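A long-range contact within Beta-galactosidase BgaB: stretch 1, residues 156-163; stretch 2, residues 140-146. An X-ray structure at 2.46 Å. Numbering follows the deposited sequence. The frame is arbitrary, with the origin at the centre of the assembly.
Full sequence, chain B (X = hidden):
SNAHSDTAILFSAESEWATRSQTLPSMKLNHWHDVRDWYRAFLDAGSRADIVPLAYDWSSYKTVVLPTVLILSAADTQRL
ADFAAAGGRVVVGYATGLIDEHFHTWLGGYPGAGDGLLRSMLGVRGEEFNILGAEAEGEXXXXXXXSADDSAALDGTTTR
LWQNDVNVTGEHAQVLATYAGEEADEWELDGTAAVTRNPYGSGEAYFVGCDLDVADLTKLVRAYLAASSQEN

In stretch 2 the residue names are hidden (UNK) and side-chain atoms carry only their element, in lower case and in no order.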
ATOM      1  N   GLY B 156      28.684 -12.970  -9.922  1.00 64.94           N
ATOM      2  CA  GLY B 156      29.007 -14.361 -10.142  1.00 70.09           C
ATOM      3  C   GLY B 156      27.988 -15.352  -9.623  1.00 69.07           C
ATOM      4  O   GLY B 156      28.068 -16.536  -9.975  1.00 72.88           O
ATOM      5  N   THR B 157      27.036 -14.917  -8.803  1.00 59.47           N
ATOM      6  CA  THR B 157      26.008 -15.819  -8.307  1.00 53.81           C
ATOM      7  C   THR B 157      25.027 -16.167  -9.422  1.00 54.28           C
ATOM      8  O   THR B 157      24.850 -15.414 -10.383  1.00 60.56           O
ATOM      9  CB  THR B 157      25.267 -15.188  -7.128  1.00 53.40           C
ATOM     10  OG1 THR B 157      24.604 -13.995  -7.560  1.00 64.12           O
ATOM     11  CG2 THR B 157      26.245 -14.839  -6.015  1.00 44.26           C
ATOM     12  N   THR B 158      24.389 -17.326  -9.288  1.00 49.91           N
ATOM     13  CA  THR B 158      23.466 -17.830 -10.294  1.00 52.76           C
ATOM     14  C   THR B 158      22.148 -18.212  -9.632  1.00 56.18           C
ATOM     15  O   THR B 158      22.014 -18.200  -8.406  1.00 60.58           O
ATOM     16  CB  THR B 158      24.050 -19.038 -11.043  1.00 55.63           C
ATOM     17  OG1 THR B 158      24.357 -20.081 -10.110  1.00 60.42           O
ATOM     18  CG2 THR B 158      25.315 -18.644 -11.793  1.00 53.73           C
ATOM     19  N   THR B 159      21.168 -18.553 -10.465  1.00 50.67           N
ATOM     20  CA  THR B 159      19.866 -18.978  -9.974  1.00 43.50           C
ATOM     21  C   THR B 159      19.205 -19.858 -11.025  1.00 46.89           C
ATOM     22  O   THR B 159      19.366 -19.629 -12.227  1.00 45.93           O
ATOM     23  CB  THR B 159      18.970 -17.777  -9.637  1.00 44.41           C
ATOM     24  OG1 THR B 159      17.673 -18.235  -9.238  1.00 46.54           O
ATOM     25  CG2 THR B 159      18.829 -16.844 -10.836  1.00 46.95           C
ATOM     26  N   ARG B 160      18.480 -20.876 -10.562  1.00 46.23           N
ATOM     27  CA  ARG B 160      17.693 -21.739 -11.433  1.00 52.52           C
ATOM     28  C   ARG B 160      16.198 -21.588 -11.187  1.00 53.10           C
ATOM     29  O   ARG B 160      15.411 -22.418 -11.657  1.00 52.72           O
ATOM     30  CB  ARG B 160      18.119 -23.199 -11.259  1.00 58.17           C
ATOM     31  CG  ARG B 160      19.492 -23.510 -11.836  1.00 63.77           C
ATOM     32  CD  ARG B 160      20.252 -24.488 -10.956  1.00 74.83           C
ATOM     33  NE  ARG B 160      20.399 -23.981  -9.594  1.00 92.51           N
ATOM     34  CZ  ARG B 160      21.363 -23.152  -9.203  1.00 94.14           C
ATOM     35  NH1 ARG B 160      22.273 -22.730 -10.071  1.00 92.31           N
ATOM     36  NH2 ARG B 160      21.416 -22.742  -7.941  1.00 87.64           N
ATOM     37  N   LEU B 161      15.792 -20.550 -10.462  1.00 50.79           N
ATOM     38  CA  LEU B 161      14.379 -20.277 -10.208  1.00 51.06           C
ATOM     39  C   LEU B 161      14.247 -18.792  -9.915  1.00 53.12           C
ATOM     40  O   LEU B 161      14.790 -18.312  -8.916  1.00 56.09           O
ATOM     41  CB  LEU B 161      13.859 -21.109  -9.038  1.00 46.12           C
ATOM     42  CG  LEU B 161      12.357 -21.389  -9.026  1.00 49.43           C
ATOM     43  CD1 LEU B 161      12.034 -22.562  -9.938  1.00 57.11           C
ATOM     44  CD2 LEU B 161      11.861 -21.644  -7.613  1.00 42.12           C
ATOM     45  N   TRP B 162      13.536 -18.066 -10.775  1.00 39.49           N
ATOM     46  CA  TRP B 162      13.467 -16.619 -10.666  1.00 39.48           C
ATOM     47  C   TRP B 162      12.065 -16.137 -11.010  1.00 47.21           C
ATOM     48  O   TRP B 162      11.288 -16.827 -11.675  1.00 49.88           O
ATOM     49  CB  TRP B 162      14.493 -15.942 -11.586  1.00 43.10           C
ATOM     50  CG  TRP B 162      14.314 -16.309 -13.025  1.00 48.01           C
ATOM     51  CD1 TRP B 162      13.486 -15.706 -13.926  1.00 51.59           C
ATOM     52  CD2 TRP B 162      14.964 -17.374 -13.729  1.00 55.65           C
ATOM     53  NE1 TRP B 162      13.583 -16.327 -15.147  1.00 58.08           N
ATOM     54  CE2 TRP B 162      14.486 -17.353 -15.054  1.00 62.05           C
ATOM     55  CE3 TRP B 162      15.908 -18.341 -13.370  1.00 60.71           C
ATOM     56  CZ2 TRP B 162      14.916 -18.261 -16.018  1.00 60.24           C
ATOM     57  CZ3 TRP B 162      16.335 -19.241 -14.329  1.00 60.46           C
ATOM     58  CH2 TRP B 162      15.840 -19.193 -15.637  1.00 56.50           C
ATOM     59  N   GLN B 163      11.757 -14.930 -10.544  1.00 43.38           N
ATOM     60  CA  GLN B 163      10.528 -14.232 -10.895  1.00 43.92           C
ATOM     61  C   GLN B 163      10.822 -13.285 -12.053  1.00 47.77           C
ATOM     62  O   GLN B 163      11.683 -12.406 -11.937  1.00 45.91           O
ATOM     63  CB  GLN B 163       9.978 -13.465  -9.694  1.00 36.31           C
ATOM     64  CG  GLN B 163       8.888 -12.466 -10.041  1.00 43.50           C
ATOM     65  CD  GLN B 163       7.568 -13.124 -10.383  1.00 48.97           C
ATOM     66  OE1 GLN B 163       7.288 -14.243  -9.954  1.00 50.29           O
ATOM     67  NE2 GLN B 163       6.744 -12.428 -11.157  1.00 46.59           N
ATOM     68  N   UNK B 140      18.335 -22.966 -21.573  1.00 91.61           N
ATOM     69  CA  UNK B 140      18.880 -21.949 -20.665  1.00 95.15           C
ATOM     70  C   UNK B 140      18.910 -22.434 -19.217  1.00 97.16           C
ATOM     71  O   UNK B 140      19.919 -22.987 -18.778  1.00101.76           O
ATOM     72  c   UNK B 140      17.309 -20.972 -22.181  1.00 84.70           C
ATOM     73  c   UNK B 140      17.913 -20.777 -20.831  1.00 88.71           C
ATOM     74  c   UNK B 140      17.203 -22.455 -22.362  1.00 82.13           C
ATOM     75  N   UNK B 141      17.820 -22.218 -18.486  1.00 86.55           N
ATOM     76  CA  UNK B 141      17.671 -22.797 -17.164  1.00 79.56           C
ATOM     77  C   UNK B 141      18.365 -22.067 -16.031  1.00 72.58           C
ATOM     78  O   UNK B 141      17.841 -22.023 -14.915  1.00 72.98           O
ATOM     79  N   UNK B 142      19.542 -21.498 -16.289  1.00 63.34           N
ATOM     80  CA  UNK B 142      20.323 -20.826 -15.259  1.00 59.59           C
ATOM     81  C   UNK B 142      20.664 -19.412 -15.707  1.00 62.67           C
ATOM     82  O   UNK B 142      20.954 -19.178 -16.885  1.00 77.19           O
ATOM     83  c   UNK B 142      21.607 -21.600 -14.941  1.00 66.01           C
ATOM     84  o   UNK B 142      24.523 -21.716 -13.959  1.00 91.97           O
ATOM     85  c   UNK B 142      22.215 -21.261 -13.590  1.00 79.02           C
ATOM     86  o   UNK B 142      23.476 -22.938 -12.466  1.00 90.16           O
ATOM     87  c   UNK B 142      23.497 -22.025 -13.318  1.00 88.15           C
ATOM     88  N   UNK B 143      20.633 -18.475 -14.762  1.00 56.80           N
ATOM     89  CA  UNK B 143      20.861 -17.059 -15.037  1.00 49.85           C
ATOM     90  C   UNK B 143      21.782 -16.496 -13.962  1.00 53.41           C
ATOM     91  O   UNK B 143      21.662 -16.849 -12.784  1.00 57.37           O
ATOM     92  c   UNK B 143      17.451 -15.889 -16.495  1.00 78.25           C
ATOM     93  c   UNK B 143      19.779 -14.774 -15.152  1.00 69.86           C
ATOM     94  c   UNK B 143      19.531 -16.275 -15.089  1.00 57.33           C
ATOM     95  c   UNK B 143      18.691 -16.722 -16.285  1.00 63.35           C
ATOM     96  N   UNK B 144      22.702 -15.625 -14.367  1.00 53.04           N
ATOM     97  CA  UNK B 144      23.616 -14.979 -13.438  1.00 56.88           C
ATOM     98  C   UNK B 144      23.015 -13.688 -12.890  1.00 52.83           C
ATOM     99  O   UNK B 144      22.103 -13.097 -13.473  1.00 55.82           O
ATOM    100  c   UNK B 144      27.428 -16.059 -17.523  1.00112.69           C
ATOM    101  c   UNK B 144      24.955 -14.666 -14.109  1.00 65.06           C
ATOM    102  n   UNK B 144      27.561 -16.330 -16.228  1.00111.22           N
ATOM    103  c   UNK B 144      25.655 -15.856 -14.726  1.00 79.33           C
ATOM    104  n   UNK B 144      26.810 -14.950 -17.910  1.00108.25           N
ATOM    105  n   UNK B 144      27.914 -16.893 -18.432  1.00113.16           N
ATOM    106  c   UNK B 144      27.061 -15.472 -15.159  1.00 97.14           C
ATOM    107  N   UNK B 145      23.555 -13.252 -11.756  1.00 50.50           N
ATOM    108  CA  UNK B 145      23.183 -11.994 -11.130  1.00 50.86           C
ATOM    109  C   UNK B 145      24.367 -11.037 -11.152  1.00 53.80           C
ATOM    110  O   UNK B 145      25.527 -11.460 -11.170  1.00 56.87           O
ATOM    111  c   UNK B 145      21.110 -14.150  -9.829  1.00 54.54           C
ATOM    112  c   UNK B 145      20.967 -12.526  -7.932  1.00 40.19           C
ATOM    113  c   UNK B 145      21.300 -12.702  -9.406  1.00 50.44           C
ATOM    114  c   UNK B 145      22.723 -12.205  -9.682  1.00 47.17           C
ATOM    115  N   UNK B 146      24.064  -9.742 -11.148  1.00 50.43           N
ATOM    116  CA  UNK B 146      25.082  -8.706 -11.071  1.00 58.30           C
ATOM    117  C   UNK B 146      24.626  -7.639 -10.089  1.00 61.46           C
ATOM    118  O   UNK B 146      23.452  -7.255 -10.079  1.00 65.05           O
ATOM    119  o   UNK B 146      26.390  -7.109 -12.358  1.00 71.67           O
ATOM    120  c   UNK B 146      25.361  -8.079 -12.442  1.00 65.23           C
TER

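Position 140 carries three side-chain carbons that close a ring onto the backbone N, the signature of proline; it makes no contact with stretch 1. This is Pro-140.

Position 141 has no side-chain atoms, and its phi of 81° favours a residue without CB: Gly-141. Its carbonyl O lies 3.2 Å from CZ3 of Trp-162, at the edge of the indole and near its plane, and 3.5 Å from CA of Arg-160, a CA-H...O contact with 148° at the hydrogen.

Position 142 has three carbons in an unbranched chain, the third bearing two oxygens. One of these oxygens is 2.7 Å from NH1 of Arg-160, near the guanidinium plane, as expected for a carboxylate. Chain length separates glutamate from aspartate, and the paired oxygens point to an acid: Glu-142, with chi1 and chi2 both t. The close oxygen is OE2.

Position 143 shows four carbons, forked at the first, with one arm two carbons long. A fork at CB with unequal arms defines isoleucine, Ile-143. The end of the long arm, CD1, sits 3.6 Å from the centroid of the six-membered ring of Trp-162 and 17° off its normal, a CH-pi contact over the face.

Position 144 extends through three carbons to a nitrogen, then a carbon carrying two more nitrogens. That guanidinium identifies Arg-144. The chain is exposed, and its CG comes 4.1 Å from CG2 of Thr-158, on whose face of the sheet it lies.

Position 145 again has four carbons, but the fork is at the second, so it is Leu-145. Its CD1 is 3.7 Å from CG2 of Thr-159, while its CB lies 3.4 Å from OG1 of Thr-157.

Position 146 has one carbon followed by one oxygen, which gives Ser-146; its side chain points away from stretch 1.

The contact is built on antiparallel backbone pairing. Thr-159 and Ile-143 form a hydrogen-bonded pair: N of Thr-159 donates to O of Ile-143 (2.9 Å, 131°), and N of Ile-143 to O of Thr-159 (3.1 Å, 157°). Leu-145 N donates to Thr-157 O at 2.9 Å and 153°, and Thr-158 faces Arg-144 as the intervening non-hydrogen-bonded pair, CA to CA 4.2 Å. Side chains reinforce this register in two ways: the salt bridge between Arg-160 NH1 and Glu-142 OE2 joins charges, whereas Ile-143 packs its methyl on Trp-162. Together the stretches bury 557 Å², summed over both sides.

Stretch 2 140-146: PGEIRLS
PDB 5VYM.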